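PDB 6DQX: ribonucleoside-diphosphate reductase, alpha chain from Actinobacillus ureae ATCC 25976, which probably catalyses the reduction of ribonucleoside diphosphates to deoxyribonucleoside diphosphates as the catalytic alpha subunit of a class Id ribonucleotide reductase. Local coordinates for residues Trp32-Leu41 with Lys418-Ser426; Thr120-Gly131 with Leu163-Gln173. All blocks are in the same frame, centred on the assembly; numbering follows the deposited sequence.

Contact 1. Residues Trp32-Leu41 with Lys418-Ser426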
loop_
_atom_site.group_PDB
_atom_site.type_symbol
_atom_site.label_atom_id
_atom_site.label_comp_id
_atom_site.label_asym_id
_atom_site.label_seq_id
_atom_site.Cartn_x
_atom_site.Cartn_y
_atom_site.Cartn_z
ATOM N N TRP A 32 19.137 32.621 22.583
ATOM C CA TRP A 32 19.112 31.350 21.858
ATOM C C TRP A 32 18.877 31.454 20.361
ATOM O O TRP A 32 19.369 30.629 19.601
ATOM C CB TRP A 32 18.052 30.408 22.464
ATOM C CG TRP A 32 16.610 30.843 22.345
ATOM C CD1 TRP A 32 15.894 31.542 23.259
ATOM C CD2 TRP A 32 15.699 30.536 21.285
ATOM N NE1 TRP A 32 14.622 31.706 22.846
ATOM C CE2 TRP A 32 14.460 31.095 21.633
ATOM C CE3 TRP A 32 15.803 29.822 20.089
ATOM C CZ2 TRP A 32 13.334 30.990 20.822
ATOM C CZ3 TRP A 32 14.698 29.728 19.267
ATOM C CH2 TRP A 32 13.461 30.309 19.643
ATOM N N LEU A 33 18.109 32.452 19.960
ATOM C CA LEU A 33 17.758 32.698 18.571
ATOM C C LEU A 33 18.883 33.490 17.908
ATOM O O LEU A 33 18.743 34.672 17.605
ATOM C CB LEU A 33 16.423 33.438 18.517
ATOM C CG LEU A 33 15.729 33.631 17.172
ATOM C CD1 LEU A 33 15.573 32.309 16.451
ATOM C CD2 LEU A 33 14.358 34.256 17.423
ATOM N N ASN A 34 20.015 32.817 17.737
ATOM C CA ASN A 34 21.187 33.417 17.108
ATOM C C ASN A 34 21.111 33.156 15.603
ATOM O O ASN A 34 20.112 32.606 15.108
ATOM C CB ASN A 34 22.473 32.885 17.740
ATOM C CG ASN A 34 22.722 31.420 17.476
ATOM O OD1 ASN A 34 21.967 30.736 16.788
ATOM N ND2 ASN A 34 23.814 30.923 18.034
ATOM N N GLU A 35 22.160 33.522 14.872
ATOM C CA GLU A 35 22.110 33.440 13.417
ATOM C C GLU A 35 21.992 31.974 12.949
ATOM O O GLU A 35 21.240 31.690 12.021
ATOM C CB GLU A 35 23.314 34.184 12.799
ATOM C CG GLU A 35 23.223 34.458 11.299
ATOM C CD GLU A 35 22.008 35.278 10.895
ATOM O OE1 GLU A 35 21.378 34.939 9.868
ATOM O OE2 GLU A 35 21.669 36.256 11.593
ATOM N N ASP A 36 22.673 31.052 13.634
ATOM C CA ASP A 36 22.557 29.612 13.334
ATOM C C ASP A 36 21.106 29.132 13.435
ATOM O O ASP A 36 20.580 28.458 12.535
ATOM C CB ASP A 36 23.413 28.780 14.298
ATOM C CG ASP A 36 24.928 28.962 14.088
ATOM O OD1 ASP A 36 25.356 29.566 13.082
ATOM O OD2 ASP A 36 25.689 28.492 14.957
ATOM N N SER A 37 20.457 29.496 14.539
ATOM C CA SER A 37 19.069 29.084 14.768
ATOM C C SER A 37 18.099 29.717 13.774
ATOM O O SER A 37 17.215 29.042 13.258
ATOM C CB SER A 37 18.644 29.370 16.213
ATOM O OG SER A 37 19.381 28.532 17.082
ATOM N N ARG A 38 18.267 31.002 13.499
ATOM C CA ARG A 38 17.427 31.662 12.505
ATOM C C ARG A 38 17.534 30.996 11.150
ATOM O O ARG A 38 16.513 30.743 10.516
ATOM C CB ARG A 38 17.771 33.152 12.370
ATOM C CG ARG A 38 17.047 34.031 13.372
ATOM C CD ARG A 38 17.058 35.484 12.925
ATOM N NE ARG A 38 18.413 36.002 12.914
ATOM C CZ ARG A 38 19.115 36.351 13.994
ATOM N NH1 ARG A 38 18.602 36.248 15.227
ATOM N NH2 ARG A 38 20.357 36.806 13.836
ATOM N N LEU A 39 18.771 30.720 10.710
ATOM C CA LEU A 39 19.001 30.042 9.416
ATOM C C LEU A 39 18.377 28.668 9.384
ATOM O O LEU A 39 17.708 28.298 8.409
ATOM C CB LEU A 39 20.503 29.904 9.087
ATOM C CG LEU A 39 21.040 30.900 8.077
ATOM C CD1 LEU A 39 20.766 32.319 8.543
ATOM C CD2 LEU A 39 22.521 30.668 7.855
ATOM N N PHE A 40 18.605 27.907 10.444
ATOM C CA PHE A 40 18.031 26.564 10.552
ATOM C C PHE A 40 16.508 26.613 10.422
ATOM O O PHE A 40 15.917 25.867 9.650
ATOM C CB PHE A 40 18.439 25.918 11.875
ATOM C CG PHE A 40 18.098 24.442 11.963
ATOM C CD1 PHE A 40 18.929 23.487 11.386
ATOM C CD2 PHE A 40 16.941 24.014 12.598
ATOM C CE1 PHE A 40 18.623 22.127 11.456
ATOM C CE2 PHE A 40 16.626 22.654 12.675
ATOM C CZ PHE A 40 17.469 21.709 12.107
ATOM N N LEU A 41 15.884 27.531 11.152
ATOM C CA LEU A 41 14.429 27.669 11.123
ATOM C C LEU A 41 13.898 28.121 9.749
ATOM O O LEU A 41 12.889 27.604 9.257
ATOM C CB LEU A 41 13.984 28.648 12.193
ATOM C CG LEU A 41 14.100 28.157 13.641
ATOM C CD1 LEU A 41 13.827 29.306 14.590
ATOM C CD2 LEU A 41 13.149 26.998 13.910
ATOM N N LYS A 418 17.353 16.224 19.069
ATOM C CA LYS A 418 18.633 16.631 18.454
ATOM C C LYS A 418 18.523 17.994 17.743
ATOM O O LYS A 418 19.301 18.901 18.018
ATOM C CB LYS A 418 19.176 15.555 17.507
ATOM C CG LYS A 418 19.517 14.227 18.184
ATOM C CD LYS A 418 20.727 14.289 19.103
ATOM C CE LYS A 418 20.806 13.080 20.042
ATOM N NZ LYS A 418 21.156 11.788 19.391
ATOM N N SER A 419 17.521 18.165 16.886
ATOM C CA SER A 419 17.336 19.445 16.191
ATOM C C SER A 419 16.823 20.523 17.130
ATOM O O SER A 419 17.254 21.682 17.060
ATOM C CB SER A 419 16.399 19.281 14.990
ATOM O OG SER A 419 16.956 18.334 14.087
ATOM N N SER A 420 15.901 20.146 18.019
ATOM C CA SER A 420 15.330 21.097 18.953
ATOM C C SER A 420 16.389 21.654 19.912
ATOM O O SER A 420 16.378 22.840 20.210
ATOM C CB SER A 420 14.184 20.465 19.740
ATOM O OG SER A 420 13.176 20.013 18.863
ATOM N N SER A 421 17.323 20.806 20.337
ATOM C CA SER A 421 18.435 21.228 21.195
ATOM C C SER A 421 19.371 22.185 20.462
ATOM O O SER A 421 19.855 23.169 21.038
ATOM C CB SER A 421 19.227 20.013 21.700
ATOM O OG SER A 421 18.542 19.409 22.777
ATOM N N PHE A 422 19.628 21.898 19.189
ATOM C CA PHE A 422 20.425 22.805 18.364
ATOM C C PHE A 422 19.790 24.204 18.330
ATOM O O PHE A 422 20.449 25.184 18.652
ATOM C CB PHE A 422 20.591 22.266 16.945
ATOM C CG PHE A 422 21.392 23.182 16.053
ATOM C CD1 PHE A 422 22.724 23.453 16.344
ATOM C CD2 PHE A 422 20.804 23.795 14.947
ATOM C CE1 PHE A 422 23.476 24.307 15.538
ATOM C CE2 PHE A 422 21.545 24.643 14.137
ATOM C CZ PHE A 422 22.882 24.902 14.434
ATOM N N ILE A 423 18.505 24.256 17.989
ATOM C CA ILE A 423 17.753 25.514 17.883
ATOM C C ILE A 423 17.845 26.309 19.193
ATOM O O ILE A 423 18.091 27.518 19.185
ATOM C CB ILE A 423 16.285 25.256 17.480
ATOM C CG1 ILE A 423 16.186 24.782 16.012
ATOM C CG2 ILE A 423 15.399 26.490 17.686
ATOM C CD1 ILE A 423 14.859 24.156 15.648
ATOM N N LEU A 424 17.690 25.609 20.314
ATOM C CA LEU A 424 17.641 26.251 21.633
ATOM C C LEU A 424 19.006 26.347 22.308
ATOM O O LEU A 424 19.255 25.764 23.369
ATOM C CB LEU A 424 16.591 25.542 22.510
ATOM C CG LEU A 424 16.068 26.359 23.685
ATOM C CD1 LEU A 424 15.277 27.558 23.190
ATOM C CD2 LEU A 424 15.194 25.489 24.581
ATOM N N GLY A 425 19.895 27.130 21.694
ATOM C CA GLY A 425 21.191 27.428 22.296
ATOM C C GLY A 425 22.217 26.321 22.246
ATOM O O GLY A 425 23.146 26.335 23.043
ATOM N N SER A 426 22.034 25.338 21.352
ATOM C CA SER A 426 22.919 24.166 21.274
ATOM C C SER A 426 23.087 23.446 22.630
ATOM O O SER A 426 24.153 22.963 22.958
ATOM C CB SER A 426 24.288 24.535 20.683
ATOM O OG SER A 426 24.123 24.900 19.342
HETATM O O HOH W 1 22.053 27.273 17.725
#
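Ile-423 fills the apolar centre of this helix-helix packing, in which helices 35-41 and 418-423 run at 135° to each other, their axes approaching to 10.1 Å. Its CG1 lies 3.6 Å from Phe-40 CD2, its CD1 meets Leu-41 CD2, and its CG2 touches Trp-32 CZ3. With CG1 beside the backbone N and CG2 beside the carbonyl carbon, the two branches split between Phe-40 and Trp-32. Phe-422 turns an edge to the face of Phe-40 in a T-shaped pair, planes at 73°, while Asp-36 CB rests against Phe-422 CZ. At the other flank Leu-424 CD1 sits over one face of the Trp-32 indole, 3.7 Å from the centroid of the five-membered ring, a CH-pi contact; Leu-33 CB lies over the rim of the opposite face. Trp-32 NE1 donates to Met-80 O, which would restrain the ring's rotation.

Toward the polar edge, Asn-34 OD1 caps helix 35-41 by accepting from Ser-37 N. A water donates both to Ser-37 OG and to Phe-422 O. The direct polar link is Ser-37 OG donating to Ile-423 O over 2.7 Å, tilted 21° from the carbonyl plane.

Contact 2. Residues Thr120-Gly131 with Leu163-Gln173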
loop_
_atom_site.group_PDB
_atom_site.type_symbol
_atom_site.label_atom_id
_atom_site.label_comp_id
_atom_site.label_asym_id
_atom_site.label_seq_id
_atom_site.Cartn_x
_atom_site.Cartn_y
_atom_site.Cartn_z
ATOM N N THR A 120 -4.847 0.557 7.989
ATOM C CA THR A 120 -3.536 0.988 8.483
ATOM C C THR A 120 -2.630 1.479 7.351
ATOM O O THR A 120 -1.959 2.485 7.499
ATOM C CB THR A 120 -2.850 -0.122 9.298
ATOM O OG1 THR A 120 -3.771 -0.628 10.255
ATOM C CG2 THR A 120 -1.579 0.415 10.008
ATOM N N THR A 121 -2.670 0.805 6.194
ATOM C CA THR A 121 -1.910 1.229 5.029
ATOM C C THR A 121 -2.256 2.663 4.605
ATOM O O THR A 121 -1.365 3.485 4.360
ATOM C CB THR A 121 -2.111 0.221 3.843
ATOM O OG1 THR A 121 -1.677 -1.072 4.261
ATOM C CG2 THR A 121 -1.312 0.592 2.651
ATOM N N ALA A 122 -3.553 2.963 4.539
ATOM C CA ALA A 122 -3.999 4.282 4.149
ATOM C C ALA A 122 -3.630 5.326 5.226
ATOM O O ALA A 122 -3.270 6.436 4.873
ATOM C CB ALA A 122 -5.501 4.278 3.870
ATOM N N GLU A 123 -3.696 4.971 6.507
ATOM C CA GLU A 123 -3.248 5.895 7.601
ATOM C C GLU A 123 -1.811 6.280 7.411
ATOM O O GLU A 123 -1.487 7.478 7.355
ATOM C CB GLU A 123 -3.399 5.264 8.979
ATOM C CG GLU A 123 -4.806 5.145 9.528
ATOM C CD GLU A 123 -4.827 4.367 10.838
ATOM O OE1 GLU A 123 -4.030 3.422 10.999
ATOM O OE2 GLU A 123 -5.647 4.675 11.722
ATOM N N VAL A 124 -0.958 5.260 7.267
ATOM C CA VAL A 124 0.467 5.463 7.066
ATOM C C VAL A 124 0.780 6.279 5.803
ATOM O O VAL A 124 1.641 7.175 5.809
ATOM C CB VAL A 124 1.241 4.125 7.099
ATOM C CG1 VAL A 124 2.717 4.335 6.771
ATOM C CG2 VAL A 124 1.104 3.446 8.456
ATOM N N GLY A 125 0.070 6.006 4.708
ATOM C CA GLY A 125 0.214 6.816 3.533
ATOM C C GLY A 125 -0.089 8.278 3.746
ATOM O O GLY A 125 0.707 9.135 3.371
ATOM N N MET A 126 -1.240 8.566 4.356
ATOM C CA MET A 126 -1.651 9.938 4.576
ATOM C C MET A 126 -0.682 10.647 5.525
ATOM O O MET A 126 -0.332 11.813 5.293
ATOM C CB MET A 126 -3.067 10.027 5.156
ATOM C CG MET A 126 -4.178 9.577 4.216
ATOM S SD MET A 126 -4.133 10.470 2.662
ATOM C CE MET A 126 -4.439 12.144 3.160
ATOM N N MET A 127 -0.260 9.951 6.573
ATOM C CA MET A 127 0.709 10.528 7.535
ATOM C C MET A 127 2.129 10.665 6.999
ATOM O O MET A 127 2.838 11.599 7.379
ATOM C CB MET A 127 0.718 9.731 8.833
ATOM C CG MET A 127 -0.556 9.878 9.638
ATOM S SD MET A 127 -0.968 11.595 9.987
ATOM C CE MET A 127 0.515 12.166 10.809
ATOM N N SER A 128 2.555 9.768 6.115
ATOM C CA SER A 128 3.862 9.930 5.439
ATOM C C SER A 128 3.923 11.173 4.544
ATOM O O SER A 128 4.991 11.753 4.368
ATOM C CB SER A 128 4.205 8.689 4.608
ATOM O OG SER A 128 4.240 7.532 5.428
ATOM N N LYS A 129 2.789 11.567 3.963
ATOM C CA LYS A 129 2.710 12.814 3.208
ATOM C C LYS A 129 2.752 14.007 4.156
ATOM O O LYS A 129 3.439 14.971 3.877
ATOM C CB LYS A 129 1.417 12.899 2.381
ATOM C CG LYS A 129 1.218 14.198 1.602
ATOM C CD LYS A 129 2.333 14.407 0.568
ATOM C CE LYS A 129 1.926 15.387 -0.538
ATOM N NZ LYS A 129 2.847 15.337 -1.719
ATOM N N ILE A 130 1.979 13.931 5.231
ATOM C CA ILE A 130 1.779 15.053 6.165
ATOM C C ILE A 130 2.995 15.231 7.094
ATOM O O ILE A 130 3.381 16.372 7.422
ATOM C CB ILE A 130 0.477 14.843 6.984
ATOM C CG1 ILE A 130 -0.741 14.953 6.051
ATOM C CG2 ILE A 130 0.377 15.845 8.134
ATOM C CD1 ILE A 130 -2.046 14.361 6.583
ATOM N N GLY A 131 3.585 14.103 7.498
ATOM C CA GLY A 131 4.800 14.062 8.332
ATOM C C GLY A 131 4.465 13.884 9.798
ATOM O O GLY A 131 3.298 13.964 10.204
ATOM N N LEU A 163 4.511 -4.060 2.677
ATOM C CA LEU A 163 3.600 -3.028 2.251
ATOM C C LEU A 163 3.934 -1.671 2.870
ATOM O O LEU A 163 3.930 -0.638 2.213
ATOM C CB LEU A 163 2.196 -3.465 2.646
ATOM C CG LEU A 163 0.960 -2.761 2.157
ATOM C CD1 LEU A 163 1.051 -2.372 0.689
ATOM C CD2 LEU A 163 -0.215 -3.698 2.427
ATOM N N PHE A 164 4.270 -1.681 4.154
ATOM C CA PHE A 164 4.550 -0.421 4.847
ATOM C C PHE A 164 5.900 0.151 4.449
ATOM O O PHE A 164 6.041 1.359 4.289
ATOM C CB PHE A 164 4.402 -0.641 6.348
ATOM C CG PHE A 164 2.994 -0.966 6.733
ATOM C CD1 PHE A 164 2.079 0.064 6.923
ATOM C CD2 PHE A 164 2.551 -2.280 6.803
ATOM C CE1 PHE A 164 0.752 -0.219 7.223
ATOM C CE2 PHE A 164 1.225 -2.573 7.099
ATOM C CZ PHE A 164 0.322 -1.534 7.314
ATOM N N ASP A 165 6.875 -0.729 4.267
ATOM C CA ASP A 165 8.184 -0.346 3.754
ATOM C C ASP A 165 8.066 0.332 2.378
ATOM O O ASP A 165 8.702 1.351 2.119
ATOM C CB ASP A 165 9.080 -1.583 3.706
ATOM C CG ASP A 165 10.524 -1.251 3.388
ATOM O OD1 ASP A 165 11.318 -0.900 4.301
ATOM O OD2 ASP A 165 10.863 -1.359 2.210
ATOM N N THR A 166 7.209 -0.205 1.503
ATOM C CA THR A 166 6.958 0.446 0.214
ATOM C C THR A 166 6.224 1.764 0.334
ATOM O O THR A 166 6.572 2.722 -0.361
ATOM C CB THR A 166 6.180 -0.495 -0.748
ATOM O OG1 THR A 166 6.982 -1.647 -0.994
ATOM C CG2 THR A 166 5.913 0.170 -2.058
ATOM N N VAL A 167 5.228 1.835 1.211
ATOM C CA VAL A 167 4.487 3.084 1.375
ATOM C C VAL A 167 5.454 4.231 1.686
ATOM O O VAL A 167 5.373 5.294 1.060
ATOM C CB VAL A 167 3.398 3.001 2.461
ATOM C CG1 VAL A 167 2.886 4.394 2.816
ATOM C CG2 VAL A 167 2.243 2.132 2.026
ATOM N N ILE A 168 6.369 4.013 2.635
ATOM C CA ILE A 168 7.318 5.085 3.010
ATOM C C ILE A 168 8.410 5.321 1.953
ATOM O O ILE A 168 8.910 6.437 1.829
ATOM C CB ILE A 168 7.919 4.907 4.425
ATOM C CG1 ILE A 168 8.947 3.772 4.467
ATOM C CG2 ILE A 168 6.808 4.706 5.439
ATOM C CD1 ILE A 168 9.578 3.563 5.824
ATOM N N ASP A 169 8.759 4.300 1.179
ATOM C CA ASP A 169 9.638 4.484 0.013
ATOM C C ASP A 169 9.015 5.403 -1.031
ATOM O O ASP A 169 9.714 6.215 -1.649
ATOM C CB ASP A 169 9.942 3.123 -0.629
ATOM C CG ASP A 169 10.987 3.201 -1.751
ATOM O OD1 ASP A 169 11.765 4.170 -1.831
ATOM O OD2 ASP A 169 11.003 2.273 -2.573
ATOM N N VAL A 170 7.695 5.284 -1.202
ATOM C CA VAL A 170 6.944 5.961 -2.253
ATOM C C VAL A 170 6.416 7.343 -1.847
ATOM O O VAL A 170 6.407 8.253 -2.673
ATOM C CB VAL A 170 5.802 5.008 -2.734
ATOM C CG1 VAL A 170 4.724 5.735 -3.493
ATOM C CG2 VAL A 170 6.419 3.877 -3.542
ATOM N N ILE A 171 6.005 7.504 -0.588
ATOM C CA ILE A 171 5.386 8.742 -0.118
ATOM C C ILE A 171 6.300 9.395 0.916
ATOM O O ILE A 171 6.727 8.728 1.866
ATOM C CB ILE A 171 4.028 8.458 0.547
ATOM C CG1 ILE A 171 3.114 7.718 -0.419
ATOM C CG2 ILE A 171 3.351 9.745 1.011
ATOM C CD1 ILE A 171 1.905 7.141 0.258
ATOM N N SER A 172 6.563 10.689 0.736
ATOM C CA SER A 172 7.378 11.467 1.688
ATOM C C SER A 172 6.892 12.915 1.876
ATOM O O SER A 172 6.055 13.405 1.117
ATOM C CB SER A 172 8.844 11.443 1.241
ATOM O OG SER A 172 9.413 10.202 1.610
ATOM N N GLN A 173 7.447 13.568 2.903
ATOM C CA GLN A 173 7.183 14.972 3.246
ATOM C C GLN A 173 8.469 15.789 3.108
ATOM O O GLN A 173 8.726 16.394 2.067
ATOM C CB GLN A 173 6.668 15.060 4.690
ATOM C CG GLN A 173 5.872 16.324 5.017
ATOM C CD GLN A 173 6.691 17.493 5.527
ATOM O OE1 GLN A 173 7.778 17.327 6.090
ATOM N NE2 GLN A 173 6.152 18.694 5.348
#
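The Phe-164 ring meets helix 120-130 along CD1, CE1 and CZ: Val-124 CG2 lies at its edge, near the plane, 3.8 Å from CD1, and the backbone C of Thr-120 also sits at the edge, while Thr-120 CG2 approaches CE1 obliquely. The ring of Phe-181, on strand 181-186, meets it with the planes about 10° apart. The two helices belong to successive beta-alpha-beta crossovers of the barrel domain: helix 114-130 links parallel strands 105-109 and 134-137, and helix 156-170 links 134-137 to 181-186. Their segments here pack almost in parallel, at -25° with axes 9.5 Å apart.

Val-167 is a knob in the hole formed by Thr-121, Val-124, Gly-125 and Ser-128. Its CG1, anti to the backbone N (chi1 167°), reaches Gly-125 CA at 3.7 Å, an approach made possible by the bare backbone there; CG2 turns to Thr-121 CG2. Leu-163 CD2 abuts Thr-121 OG1, whose hydrogen bond goes back to Ile-117 O.

Beyond the helix end, Ile-171 continues the packing, CG2 against Ser-128 CB at 3.8 Å and CD1 against Gly-125 CA. The outer side of helix 163-170 faces the second subunit, where Thr-166 OG1 pairs with Thr-166 OG1 of that chain. Val-124 O is gripped from opposite faces of its plane by Ser-128 N and by Ser-128 OG, the latter at 2.7 Å.

The two contacts are separate pieces of packing, their centres 29 Å apart and their nearest atoms about 12 Å apart. They also differ in sequence span: contact 1 brings together segments 377 residues apart, whereas contact 2 joins segments 32 residues apart, both of which fall between the two segments of contact 1. A common sheet connects their surroundings, since Leu-424 of contact 1 touches strands 85-87 and 347-351 while Val-124 of contact 2 touches strands 134-137 and 181-186. Their outer sides differ: contact 2 reaches the second subunit, and contact 1 touches no other chain of the assembly. Both lie away from His-65, which binds magnesium in a structure of this protein, though none is bound there in this chain.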